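Local coordinates for protein amidase (Bacillus anthracis, PDB 5EWQ) that probably hydrolyses amides of carboxylic acids to the acid and ammonia, as an enzyme of the amidase signature family, at residues 305-310 / 497-502; 447-452 / 482-487; 463-468 / 489-494; 315-320 / 334-339; 275-280 / 299-304. One frame throughout, in Å; residues are numbered along the deposited sequence.

Interaction 1 of 5, residues 305-310 / 497-502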
# COMPACT_ATOMS: atom_id res chain seq x y z
N LEU A 305 -9.32 0.16 20.17
CA LEU A 305 -9.00 -1.13 19.55
C LEU A 305 -8.95 -2.23 20.60
O LEU A 305 -7.95 -2.41 21.28
CB LEU A 305 -7.67 -1.05 18.80
CG LEU A 305 -7.73 -0.83 17.29
CD1 LEU A 305 -8.61 0.35 16.93
CD2 LEU A 305 -6.33 -0.64 16.72
N SER A 306 -10.05 -2.97 20.72
CA SER A 306 -10.15 -4.04 21.71
C SER A 306 -10.15 -5.41 21.06
O SER A 306 -10.51 -5.56 19.90
CB SER A 306 -11.42 -3.86 22.55
OG SER A 306 -11.55 -4.89 23.51
N ILE A 307 -9.73 -6.42 21.83
CA ILE A 307 -9.69 -7.79 21.34
C ILE A 307 -11.10 -8.37 21.24
O ILE A 307 -11.33 -9.38 20.57
CB ILE A 307 -8.83 -8.70 22.24
CG1 ILE A 307 -9.40 -8.74 23.66
CG2 ILE A 307 -7.39 -8.21 22.26
CD1 ILE A 307 -8.60 -9.60 24.61
N ASP A 308 -12.04 -7.73 21.92
CA ASP A 308 -13.44 -8.13 21.86
C ASP A 308 -14.21 -7.22 20.91
O ASP A 308 -15.40 -6.96 21.10
CB ASP A 308 -14.07 -8.10 23.25
N GLY A 309 -13.52 -6.73 19.88
CA GLY A 309 -14.11 -5.83 18.92
C GLY A 309 -15.03 -6.53 17.94
O GLY A 309 -15.77 -5.88 17.20
N LEU A 310 -14.98 -7.86 17.93
CA LEU A 310 -15.85 -8.65 17.06
C LEU A 310 -17.08 -9.14 17.81
O LEU A 310 -17.99 -9.73 17.21
CB LEU A 310 -15.08 -9.84 16.48
CG LEU A 310 -14.20 -9.54 15.26
CD1 LEU A 310 -13.51 -10.80 14.78
CD2 LEU A 310 -15.03 -8.92 14.15
N ILE A 497 -12.68 -3.90 14.15
CA ILE A 497 -13.06 -5.22 13.67
C ILE A 497 -11.82 -6.00 13.22
O ILE A 497 -11.66 -7.17 13.56
CB ILE A 497 -14.06 -5.12 12.50
CG1 ILE A 497 -15.45 -4.75 13.03
CG2 ILE A 497 -14.13 -6.43 11.72
CD1 ILE A 497 -16.50 -4.62 11.95
N GLY A 498 -10.95 -5.33 12.47
CA GLY A 498 -9.74 -5.94 11.97
C GLY A 498 -8.77 -6.35 13.07
O GLY A 498 -8.14 -7.40 12.99
N TYR A 499 -8.66 -5.51 14.09
CA TYR A 499 -7.76 -5.79 15.22
C TYR A 499 -8.23 -7.00 16.01
O TYR A 499 -7.42 -7.81 16.46
CB TYR A 499 -7.66 -4.57 16.13
CG TYR A 499 -6.73 -4.75 17.31
CD1 TYR A 499 -5.36 -4.58 17.17
CD2 TYR A 499 -7.22 -5.10 18.56
CE1 TYR A 499 -4.51 -4.75 18.24
CE2 TYR A 499 -6.38 -5.27 19.64
CZ TYR A 499 -5.02 -5.09 19.48
OH TYR A 499 -4.17 -5.26 20.55
N ALA A 500 -9.55 -7.12 16.17
CA ALA A 500 -10.13 -8.22 16.93
C ALA A 500 -9.95 -9.55 16.19
O ALA A 500 -9.70 -10.58 16.80
CB ALA A 500 -11.59 -7.96 17.21
N TYR A 501 -10.09 -9.51 14.86
CA TYR A 501 -9.89 -10.71 14.05
C TYR A 501 -8.42 -11.09 14.00
O TYR A 501 -8.08 -12.28 13.95
CB TYR A 501 -10.42 -10.49 12.63
CG TYR A 501 -9.98 -11.56 11.66
CD1 TYR A 501 -10.53 -12.84 11.70
CD2 TYR A 501 -9.01 -11.30 10.70
CE1 TYR A 501 -10.13 -13.82 10.81
CE2 TYR A 501 -8.60 -12.27 9.81
CZ TYR A 501 -9.16 -13.53 9.87
OH TYR A 501 -8.76 -14.51 8.98
N GLU A 502 -7.55 -10.09 14.02
CA GLU A 502 -6.11 -10.32 13.96
C GLU A 502 -5.59 -11.01 15.21
O GLU A 502 -4.85 -11.99 15.13
CB GLU A 502 -5.37 -8.99 13.77
CG GLU A 502 -3.86 -9.13 13.73
CD GLU A 502 -3.16 -7.79 13.80
OE1 GLU A 502 -3.54 -6.96 14.66
OE2 GLU A 502 -2.23 -7.56 13.00
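Leu305 lies against one face of the Tyr499 ring, and the two side chains cross obliquely. Leu305 CB stands 4.3 Å from the ring centroid and 20° off its normal, shifted toward the rim, which makes a CH-pi contact. Leu305 CG also rests 3.9 Å from Tyr499 CB. With CG anti to the backbone N (chi1 -179°), Tyr499 holds its ring out from the helix against 305-307. Ser306 O meets the edge of the ring near its plane, 3.6 Å from Tyr499 CD2. Ile307 CG2 approaches obliquely, 4.1 Å from Tyr499 CE2. One residue on, Ala500 presents only a methyl, so the chain can come close: Gly309 N lies 3.5 Å from Ala500 CB, with Leu310 N and Ile307 O also near. Gly309, with no side chain of its own, leaves room for this approach. Leu310 CG lies 3.6 Å from the same Ala500 CB. Leu310, in turn, crosses Ile497 at about a right angle. Its CD2 is 3.6 Å from Ile497 CG2, while its CD1 reaches the backbone of Tyr501. Between the two segments the contact is van der Waals; Ser306 OG accepts from Asp308 N at 3.3 Å within the loop, and Asn496 OD1, one residue ahead of 497-502, bonds Ser306 N. Lys313 NZ binds Gly309 O. A type I beta turn from Ser306 to Gly309, carrying an ST turn at its start, is here laid across the C-terminal helix 491-503, just ahead of sheet strand 314-317.

Interaction 2 of 5, residues 447-452 / 482-487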
# COMPACT_ATOMS: atom_id res chain seq x y z
N ALA A 447 -19.77 -5.27 8.69
CA ALA A 447 -18.69 -5.37 7.72
C ALA A 447 -18.82 -6.60 6.83
O ALA A 447 -19.56 -7.53 7.14
CB ALA A 447 -17.34 -5.38 8.43
N LEU A 448 -18.10 -6.59 5.71
CA LEU A 448 -18.07 -7.71 4.79
C LEU A 448 -16.65 -8.21 4.60
O LEU A 448 -15.74 -7.42 4.34
CB LEU A 448 -18.67 -7.31 3.43
CG LEU A 448 -20.13 -7.69 3.14
CD1 LEU A 448 -21.05 -7.27 4.27
CD2 LEU A 448 -20.58 -7.05 1.83
N VAL A 449 -16.44 -9.52 4.73
CA VAL A 449 -15.11 -10.09 4.60
C VAL A 449 -14.98 -10.90 3.30
O VAL A 449 -15.92 -11.57 2.88
CB VAL A 449 -14.75 -10.98 5.82
CG1 VAL A 449 -15.66 -12.20 5.89
CG2 VAL A 449 -13.29 -11.39 5.78
N MSE A 450 -13.81 -10.82 2.67
CA MSE A 450 -13.56 -11.53 1.43
C MSE A 450 -12.22 -12.25 1.47
O MSE A 450 -11.39 -11.98 2.35
CB MSE A 450 -13.59 -10.56 0.24
CG MSE A 450 -12.25 -9.91 -0.05
SE MSE A 450 -12.33 -8.50 -1.38
CE MSE A 450 -13.01 -7.07 -0.25
N ILE A 451 -12.00 -13.16 0.53
CA ILE A 451 -10.70 -13.81 0.38
C ILE A 451 -9.90 -13.11 -0.72
O ILE A 451 -10.35 -13.03 -1.87
CB ILE A 451 -10.85 -15.30 0.04
CG1 ILE A 451 -11.53 -16.04 1.19
CG2 ILE A 451 -9.49 -15.92 -0.25
CD1 ILE A 451 -11.65 -17.54 0.97
N ASN A 452 -8.72 -12.62 -0.36
CA ASN A 452 -7.86 -11.87 -1.27
C ASN A 452 -8.58 -10.68 -1.90
O ASN A 452 -9.19 -9.87 -1.20
CB ASN A 452 -7.31 -12.79 -2.36
CG ASN A 452 -6.43 -13.90 -1.80
OD1 ASN A 452 -5.85 -13.76 -0.73
ND2 ASN A 452 -6.34 -15.00 -2.53
N ALA A 482 -7.52 -11.96 4.45
CA ALA A 482 -8.94 -11.68 4.58
C ALA A 482 -9.17 -10.18 4.55
O ALA A 482 -8.79 -9.47 5.48
CB ALA A 482 -9.50 -12.29 5.85
N VAL A 483 -9.79 -9.69 3.48
CA VAL A 483 -10.02 -8.26 3.31
C VAL A 483 -11.43 -7.88 3.74
O VAL A 483 -12.42 -8.42 3.23
CB VAL A 483 -9.79 -7.82 1.86
CG1 VAL A 483 -10.00 -6.32 1.72
CG2 VAL A 483 -8.39 -8.20 1.41
N PHE A 484 -11.52 -6.93 4.67
CA PHE A 484 -12.81 -6.51 5.22
C PHE A 484 -13.33 -5.24 4.55
O PHE A 484 -12.59 -4.27 4.38
CB PHE A 484 -12.69 -6.29 6.73
CG PHE A 484 -12.40 -7.54 7.51
CD1 PHE A 484 -11.10 -7.98 7.67
CD2 PHE A 484 -13.43 -8.27 8.09
CE1 PHE A 484 -10.82 -9.13 8.39
CE2 PHE A 484 -13.16 -9.42 8.81
CZ PHE A 484 -11.86 -9.85 8.96
N VAL A 485 -14.61 -5.25 4.19
CA VAL A 485 -15.26 -4.07 3.65
C VAL A 485 -16.09 -3.38 4.73
O VAL A 485 -17.05 -3.95 5.24
CB VAL A 485 -16.18 -4.40 2.45
CG1 VAL A 485 -17.00 -3.18 2.06
CG2 VAL A 485 -15.35 -4.89 1.28
N GLY A 486 -15.72 -2.15 5.07
CA GLY A 486 -16.44 -1.39 6.07
C GLY A 486 -17.41 -0.42 5.45
O GLY A 486 -17.45 -0.25 4.23
N LYS A 487 -18.22 0.23 6.28
CA LYS A 487 -19.18 1.22 5.81
C LYS A 487 -18.51 2.57 5.60
O LYS A 487 -17.40 2.80 6.10
CB LYS A 487 -20.35 1.34 6.79
CG LYS A 487 -19.93 1.48 8.25
CD LYS A 487 -20.82 0.64 9.15
CE LYS A 487 -22.29 0.97 8.96
NZ LYS A 487 -23.17 0.11 9.80
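Val449 and Phe484 form the tight centre of one face of this antiparallel strand pair. They lie side by side, pointing the same way, with Val449 CG2 over the face of the Phe484 ring, 3.8 Å from its centroid and 19° off the normal. Ala482 CB closes on the same methyl at 3.9 Å. On the opposite face, the selenomethionine Met450 bends at chi3 (80°), bringing CE to 3.5 Å from Val485 CG2 and 3.7 Å from Val483 CG1. Leu448/Val485 and Met450/Val483 are the hydrogen-bonded pairs: Leu448 N gives to Val485 O at 2.9 Å, and Met450 N to Val483 O at 2.8 Å. The return bond from Val485 N to Leu448 O is modelled too short for its length to be trusted. The ends are looser. Ile451 sits opposite Ala482 as a non-hydrogen-bonded pair, its side chain turned to Phe319, while the partly exposed Asn452 binds Gly481 N through OD1. Beyond the other end, Lys487 is also partly exposed and leans on Glu493. Backbone polarity is met by strand pairing, leaving both faces apolar, as befits strands inside a sheet covered on the Phe484 side by helix 491-503.

Interaction 3 of 5, residues 463-468 / 489-494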
# COMPACT_ATOMS: atom_id res chain seq x y z
N GLY A 463 -16.39 3.93 -2.86
CA GLY A 463 -15.58 4.72 -1.96
C GLY A 463 -15.54 4.18 -0.54
O GLY A 463 -15.05 4.84 0.37
N TYR A 464 -16.07 2.97 -0.36
CA TYR A 464 -16.09 2.33 0.95
C TYR A 464 -14.71 1.82 1.33
O TYR A 464 -13.95 1.37 0.47
CB TYR A 464 -17.11 1.19 0.97
CG TYR A 464 -18.54 1.65 1.13
CD1 TYR A 464 -19.15 2.44 0.17
CD2 TYR A 464 -19.28 1.31 2.26
CE1 TYR A 464 -20.46 2.87 0.32
CE2 TYR A 464 -20.58 1.73 2.42
CZ TYR A 464 -21.17 2.50 1.44
OH TYR A 464 -22.47 2.93 1.59
N PRO A 465 -14.37 1.89 2.63
CA PRO A 465 -13.04 1.48 3.11
C PRO A 465 -12.81 -0.03 3.06
O PRO A 465 -13.76 -0.80 3.18
CB PRO A 465 -13.03 1.99 4.56
CG PRO A 465 -14.47 2.00 4.95
CD PRO A 465 -15.22 2.40 3.72
N GLU A 466 -11.56 -0.42 2.88
CA GLU A 466 -11.18 -1.83 2.82
C GLU A 466 -10.00 -2.10 3.74
O GLU A 466 -9.05 -1.33 3.78
CB GLU A 466 -10.83 -2.23 1.39
CG GLU A 466 -11.92 -1.95 0.37
CD GLU A 466 -11.39 -1.99 -1.05
OE1 GLU A 466 -10.16 -2.13 -1.22
OE2 GLU A 466 -12.20 -1.89 -1.99
N LEU A 467 -10.06 -3.21 4.48
CA LEU A 467 -8.97 -3.57 5.39
C LEU A 467 -8.53 -5.02 5.21
O LEU A 467 -9.30 -5.95 5.44
CB LEU A 467 -9.39 -3.33 6.84
CG LEU A 467 -8.32 -3.60 7.89
CD1 LEU A 467 -7.12 -2.69 7.68
CD2 LEU A 467 -8.88 -3.42 9.30
N ALA A 468 -7.28 -5.20 4.80
CA ALA A 468 -6.73 -6.53 4.58
C ALA A 468 -5.99 -7.04 5.81
O ALA A 468 -5.14 -6.36 6.37
CB ALA A 468 -5.79 -6.52 3.38
N PHE A 489 -16.88 6.05 5.54
CA PHE A 489 -16.23 6.84 6.58
C PHE A 489 -16.13 6.08 7.90
O PHE A 489 -16.09 6.68 8.97
CB PHE A 489 -16.96 8.16 6.80
CG PHE A 489 -17.12 8.99 5.55
CD1 PHE A 489 -16.12 9.87 5.16
CD2 PHE A 489 -18.25 8.88 4.77
CE1 PHE A 489 -16.26 10.63 4.01
CE2 PHE A 489 -18.40 9.63 3.62
CZ PHE A 489 -17.40 10.51 3.24
N GLY A 490 -16.09 4.75 7.81
CA GLY A 490 -16.07 3.91 9.00
C GLY A 490 -14.74 3.21 9.22
O GLY A 490 -14.71 2.02 9.52
N GLU A 491 -13.65 3.95 9.07
CA GLU A 491 -12.32 3.40 9.30
C GLU A 491 -12.13 3.05 10.77
O GLU A 491 -11.37 2.13 11.10
CB GLU A 491 -11.24 4.40 8.86
CG GLU A 491 -11.02 4.47 7.36
CD GLU A 491 -12.06 5.31 6.64
OE1 GLU A 491 -13.05 5.71 7.27
OE2 GLU A 491 -11.87 5.57 5.43
N LYS A 492 -12.81 3.77 11.65
CA LYS A 492 -12.73 3.54 13.08
C LYS A 492 -13.27 2.16 13.45
O LYS A 492 -12.71 1.46 14.29
CB LYS A 492 -13.48 4.62 13.85
N GLU A 493 -14.38 1.78 12.82
CA GLU A 493 -15.00 0.49 13.09
C GLU A 493 -14.25 -0.64 12.39
O GLU A 493 -14.20 -1.76 12.90
CB GLU A 493 -16.47 0.51 12.66
CG GLU A 493 -17.26 -0.71 13.11
CD GLU A 493 -18.72 -0.65 12.71
OE1 GLU A 493 -19.51 -1.47 13.21
OE2 GLU A 493 -19.08 0.23 11.89
N LEU A 494 -13.68 -0.34 11.23
CA LEU A 494 -12.92 -1.33 10.47
C LEU A 494 -11.68 -1.79 11.23
O LEU A 494 -11.42 -2.99 11.34
CB LEU A 494 -12.52 -0.78 9.11
CG LEU A 494 -13.30 -1.32 7.91
CD1 LEU A 494 -12.59 -0.99 6.61
CD2 LEU A 494 -13.52 -2.82 8.04
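Leu494 CD1 lies against Pro465 and Leu467, 3.6 Å from Pro465 CB and 4.0 Å from Leu467 CB. The Leu494 and Pro465 side chains run at a slant to each other, and the same methyl also rests near Pro465 O. Pro465 meets it with CB and, a little farther off, with CG. Two residues along, Leu467 points to the same side, its CG anti to the backbone N (chi1 -177°). Its CD2 meets the carbonyl O of Leu494 on the helix backbone. Strands 466-473 and 479-485 form a beta hairpin, and helix 491-503, following the second strand, packs back over the first through this contact. Gly490 takes the N-cap position, and its O accepts from Leu494 N at 3.1 Å, a bond of the first turn. CB of Glu491 does not point at 463-468, but a bend at chi2 (79°) folds the chain round and sets CD 4.0 Å from Pro465 CB. Its OE2 lies beside that CB too, at 3.9 Å, and accepts a hydrogen bond from Ser244 N; OE1 makes a long, weak ion pair with Arg247. The N-H of Ser244 may offset part of the charge of this buried carboxylate. Leu467 also touches Val239 and Leu241 of strand 239-242.

Interaction 4 of 5, residues 315-320 / 334-339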
# COMPACT_ATOMS: atom_id res chain seq x y z
N ILE A 315 -20.76 -9.85 10.55
CA ILE A 315 -19.92 -9.86 9.35
C ILE A 315 -20.52 -10.75 8.26
O ILE A 315 -20.77 -11.93 8.48
CB ILE A 315 -18.49 -10.34 9.66
CG1 ILE A 315 -17.76 -9.34 10.55
CG2 ILE A 315 -17.71 -10.54 8.37
CD1 ILE A 315 -17.92 -9.59 12.03
N GLY A 316 -20.73 -10.17 7.08
CA GLY A 316 -21.25 -10.91 5.95
C GLY A 316 -20.14 -11.49 5.09
O GLY A 316 -19.29 -10.76 4.58
N LEU A 317 -20.15 -12.80 4.94
CA LEU A 317 -19.12 -13.50 4.18
C LEU A 317 -19.31 -13.34 2.67
O LEU A 317 -20.43 -13.45 2.17
CB LEU A 317 -19.09 -14.98 4.54
CG LEU A 317 -18.25 -15.41 5.75
CD1 LEU A 317 -18.74 -14.78 7.04
CD2 LEU A 317 -18.25 -16.93 5.86
N LEU A 318 -18.21 -13.08 1.97
CA LEU A 318 -18.25 -12.95 0.52
C LEU A 318 -17.60 -14.15 -0.15
O LEU A 318 -17.26 -14.12 -1.33
CB LEU A 318 -17.55 -11.66 0.08
CG LEU A 318 -18.12 -10.36 0.65
CD1 LEU A 318 -17.43 -9.15 0.06
CD2 LEU A 318 -19.62 -10.30 0.43
N PHE A 319 -17.41 -15.22 0.63
CA PHE A 319 -16.82 -16.45 0.12
C PHE A 319 -17.52 -17.67 0.71
O PHE A 319 -18.10 -17.60 1.79
CB PHE A 319 -15.32 -16.50 0.44
CG PHE A 319 -15.01 -16.55 1.91
CD1 PHE A 319 -14.86 -15.38 2.64
CD2 PHE A 319 -14.85 -17.77 2.56
CE1 PHE A 319 -14.57 -15.43 3.99
CE2 PHE A 319 -14.56 -17.82 3.91
CZ PHE A 319 -14.42 -16.65 4.62
N SER A 320 -17.46 -18.78 -0.02
CA SER A 320 -18.05 -20.03 0.45
C SER A 320 -16.97 -21.11 0.58
O SER A 320 -16.22 -21.36 -0.36
CB SER A 320 -19.15 -20.50 -0.49
OG SER A 320 -18.69 -20.56 -1.83
N LYS A 334 -10.91 -21.78 8.57
CA LYS A 334 -10.35 -21.20 9.78
C LYS A 334 -10.80 -19.75 9.95
O LYS A 334 -10.90 -19.25 11.07
CB LYS A 334 -8.83 -21.29 9.77
CG LYS A 334 -8.18 -20.92 11.10
CD LYS A 334 -6.66 -21.02 11.03
CE LYS A 334 -6.02 -20.68 12.36
NZ LYS A 334 -6.39 -19.31 12.82
N ILE A 335 -11.06 -19.08 8.83
CA ILE A 335 -11.55 -17.71 8.86
C ILE A 335 -12.90 -17.64 9.55
O ILE A 335 -13.12 -16.79 10.42
CB ILE A 335 -11.67 -17.12 7.44
CG1 ILE A 335 -10.29 -17.00 6.79
CG2 ILE A 335 -12.34 -15.76 7.48
CD1 ILE A 335 -10.31 -16.39 5.41
N ARG A 336 -13.80 -18.54 9.18
CA ARG A 336 -15.12 -18.61 9.81
C ARG A 336 -15.00 -18.92 11.30
O ARG A 336 -15.68 -18.31 12.12
CB ARG A 336 -15.99 -19.67 9.14
CG ARG A 336 -16.31 -19.39 7.68
CD ARG A 336 -17.47 -20.25 7.20
NE ARG A 336 -17.23 -21.68 7.41
CZ ARG A 336 -18.06 -22.64 7.02
NH1 ARG A 336 -17.76 -23.91 7.25
NH2 ARG A 336 -19.19 -22.33 6.40
N LYS A 337 -14.14 -19.88 11.63
CA LYS A 337 -13.93 -20.28 13.02
C LYS A 337 -13.43 -19.12 13.87
O LYS A 337 -14.00 -18.83 14.92
CB LYS A 337 -12.93 -21.44 13.09
CG LYS A 337 -12.54 -21.83 14.51
CD LYS A 337 -11.56 -22.99 14.52
CE LYS A 337 -11.07 -23.28 15.93
NZ LYS A 337 -12.18 -23.63 16.85
N ASP A 338 -12.38 -18.45 13.40
CA ASP A 338 -11.79 -17.33 14.13
C ASP A 338 -12.78 -16.18 14.31
O ASP A 338 -12.76 -15.49 15.33
CB ASP A 338 -10.54 -16.83 13.42
CG ASP A 338 -9.40 -17.83 13.47
OD1 ASP A 338 -9.32 -18.59 14.46
OD2 ASP A 338 -8.58 -17.86 12.53
N LEU A 339 -13.65 -15.98 13.32
CA LEU A 339 -14.69 -14.97 13.42
C LEU A 339 -15.75 -15.37 14.44
O LEU A 339 -16.20 -14.55 15.24
CB LEU A 339 -15.34 -14.72 12.05
CG LEU A 339 -14.50 -13.96 11.02
CD1 LEU A 339 -15.26 -13.83 9.71
CD2 LEU A 339 -14.11 -12.59 11.55
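Phe319 CZ meets Ile335 CG2 at 3.6 Å, the ring approached obliquely by the branched side chain of the helix. Ile335 CB and CD1 lie a little farther from the same ring carbon. Next to this, Leu317 CD2 presses on the aliphatic stem of Arg336, 3.6 Å from its CG and 3.7 Å from its CD, and the two side chains cross at about a right angle. Only the stem is used: Arg336 is exposed, and its chain bends at chi3 before the guanidinium. Toward the start of the strand the packing opens out, with Ile315 CG2 4.3 Å from Leu339 CD1, and Leu317 CD1 4.5 Å from that same methyl. Phe319 reaches the helix with CG between its backbone N and carbonyl carbon (chi1 64°). In the next shell, Val449 and Ile451 of strand 447-451 lie against Phe319, Leu346 of strand 345-347 touches Leu317, Arg336 and Leu339, and Tyr501 of helix 491-503 packs on Ile335 and Leu339. Within the helix Lys334 NZ forms a salt bridge of 2.6 Å with Asp338 OD2, on its syn lone pair, one turn on, and Asn507 OD1 is a second partner of the ammonium. The axes of strand 315-317 and helix segment 334-339 run nearly antiparallel, 11.4 Å apart at closest. This is the strand-helix interface of a beta-alpha-beta unit, in which helix 329-341 links the parallel neighbours 314-317 and 345-347 at the sheet edge.

Interaction 5 of 5, residues 275-280 / 299-304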
# COMPACT_ATOMS: atom_id res chain seq x y z
N THR A 275 -1.83 3.47 13.31
CA THR A 275 -0.88 4.47 13.80
C THR A 275 -0.43 5.38 12.66
O THR A 275 -0.41 6.60 12.80
CB THR A 275 0.35 3.81 14.44
OG1 THR A 275 -0.05 3.07 15.60
CG2 THR A 275 1.37 4.86 14.85
N LEU A 276 -0.09 4.77 11.53
CA LEU A 276 0.30 5.51 10.34
C LEU A 276 -0.88 6.27 9.74
O LEU A 276 -0.73 7.36 9.20
CB LEU A 276 0.90 4.57 9.30
CG LEU A 276 1.38 5.19 7.98
CD1 LEU A 276 2.49 6.19 8.24
CD2 LEU A 276 1.85 4.11 7.02
N PHE A 277 -2.07 5.68 9.87
CA PHE A 277 -3.28 6.24 9.29
C PHE A 277 -3.69 7.55 9.96
O PHE A 277 -4.47 8.32 9.41
CB PHE A 277 -4.42 5.22 9.38
CG PHE A 277 -5.67 5.63 8.65
CD1 PHE A 277 -5.64 5.86 7.28
CD2 PHE A 277 -6.87 5.76 9.32
CE1 PHE A 277 -6.79 6.23 6.60
CE2 PHE A 277 -8.02 6.13 8.65
CZ PHE A 277 -7.98 6.36 7.29
N ASN A 278 -3.15 7.79 11.15
CA ASN A 278 -3.45 9.01 11.90
C ASN A 278 -2.88 10.26 11.24
O ASN A 278 -3.49 11.33 11.31
CB ASN A 278 -2.92 8.90 13.33
CG ASN A 278 -3.73 7.93 14.18
OD1 ASN A 278 -4.93 7.75 13.96
ND2 ASN A 278 -3.08 7.32 15.16
N ALA A 279 -1.72 10.13 10.61
CA ALA A 279 -1.03 11.28 10.03
C ALA A 279 -1.34 11.46 8.55
O ALA A 279 -1.08 12.53 7.99
CB ALA A 279 0.47 11.15 10.23
N MSE A 280 -1.89 10.43 7.92
CA MSE A 280 -2.21 10.50 6.50
C MSE A 280 -3.50 11.28 6.26
O MSE A 280 -3.60 12.06 5.31
CB MSE A 280 -2.34 9.10 5.90
CG MSE A 280 -1.11 8.23 6.07
SE MSE A 280 -1.28 6.60 5.02
CE MSE A 280 -3.20 6.69 4.69
N ILE A 299 -9.23 11.74 14.58
CA ILE A 299 -9.32 10.77 15.67
C ILE A 299 -8.05 9.94 15.81
O ILE A 299 -7.26 9.83 14.86
CB ILE A 299 -10.52 9.81 15.47
CG1 ILE A 299 -11.60 10.46 14.60
CG2 ILE A 299 -11.09 9.37 16.81
CD1 ILE A 299 -12.76 9.54 14.28
N ASP A 300 -7.85 9.37 16.99
CA ASP A 300 -6.76 8.43 17.22
C ASP A 300 -7.28 7.01 17.03
O ASP A 300 -8.01 6.49 17.87
CB ASP A 300 -6.17 8.62 18.62
CG ASP A 300 -4.80 7.98 18.78
OD1 ASP A 300 -4.49 7.04 18.02
OD2 ASP A 300 -4.04 8.42 19.66
N TYR A 301 -6.90 6.39 15.92
CA TYR A 301 -7.42 5.07 15.56
C TYR A 301 -6.72 3.93 16.28
O TYR A 301 -6.78 2.78 15.84
CB TYR A 301 -7.31 4.86 14.04
CG TYR A 301 -8.24 5.74 13.23
CD1 TYR A 301 -9.54 5.34 12.95
CD2 TYR A 301 -7.80 6.96 12.73
CE1 TYR A 301 -10.38 6.14 12.20
CE2 TYR A 301 -8.65 7.76 11.98
CZ TYR A 301 -9.93 7.35 11.72
OH TYR A 301 -10.78 8.14 10.98
N THR A 302 -6.06 4.23 17.39
CA THR A 302 -5.32 3.21 18.14
C THR A 302 -5.85 3.05 19.56
O THR A 302 -5.42 2.16 20.29
CB THR A 302 -3.82 3.54 18.21
OG1 THR A 302 -3.63 4.81 18.84
CG2 THR A 302 -3.22 3.57 16.81
N LYS A 303 -6.79 3.91 19.96
CA LYS A 303 -7.33 3.87 21.31
C LYS A 303 -8.48 2.86 21.43
O LYS A 303 -8.44 1.97 22.28
CB LYS A 303 -7.82 5.25 21.73
CG LYS A 303 -6.73 6.31 21.76
CD LYS A 303 -7.24 7.62 22.34
CE LYS A 303 -7.58 7.48 23.81
NZ LYS A 303 -6.39 7.14 24.63
N ASP A 304 -9.48 3.00 20.57
CA ASP A 304 -10.66 2.13 20.62
C ASP A 304 -10.43 0.82 19.87
O ASP A 304 -11.25 0.42 19.05
CB ASP A 304 -11.88 2.86 20.05
CG ASP A 304 -12.24 4.10 20.84
OD1 ASP A 304 -11.32 4.74 21.39
OD2 ASP A 304 -13.44 4.44 20.90
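Asp300 OD1 gathers three donors, one of them Asn278 ND2 from across the contact, at 3.2 Å in a weak bond. The other two belong to Thr302: OG1, modelled very short at 2.5 Å from Asp300 OD1, and the backbone N at 3.3 Å from it. The bond from Thr302 N closes an Asx turn; the hydroxyl adds a second bond from the same face of the carboxylate plane. The Asn278 amide stands almost perpendicular to that carboxylate. Its other end makes the straighter bond: Tyr301 N donates to Asn278 OD1 at 3.1 Å, in the carbonyl plane and on a lone pair, with 177° at the hydrogen. Asn278 CG lies anti to its own carbonyl carbon, beside N, and the amide so placed bridges from helix 270-280 to the irregular segment that precedes strand 314-317. The same OD1 sits at the edge of the Tyr301 ring, the amide turned only 21° from the ring plane. Over one face of that ring, toward its rim, comes Phe277 CD2, 3.7 Å from Tyr301 CD2. The two rings meet obliquely, their planes at 59° and centroids 5.1 Å apart. Tyr301 OH is bonded to Arg247 NH2, and both rings also touch Glu491 of helix 491-503. At the start of 275-280, Thr275 OG1 is packed on by Thr302 CG2; that hydroxyl is bonded to Lys271 O of its own helix.

In the fold
Helix 491-503 ties most of the contacts together: interaction 3 uses its first turn and interaction 1 a later one, with centres 14 Å apart. Tyr501 runs between three of them, its CD2 3.6 Å from Phe484 CZ of interaction 2 and its CD1 3.6 Å from Leu339 CD2 of interaction 4. Interactions 2, 3 and 4 share one mixed sheet. Ala447 O pairs with Gly316 N at 2.9 Å, and Gly486 N with Pro465 O at 3.0 Å, both probable hydrogen bonds. Interaction 5 joins at the helix start, where Glu491 CG lies 3.6 Å from Phe277 CZ; its loop continues directly into interaction 1. Interactions 4 and 5 remain about 26 Å apart between centres.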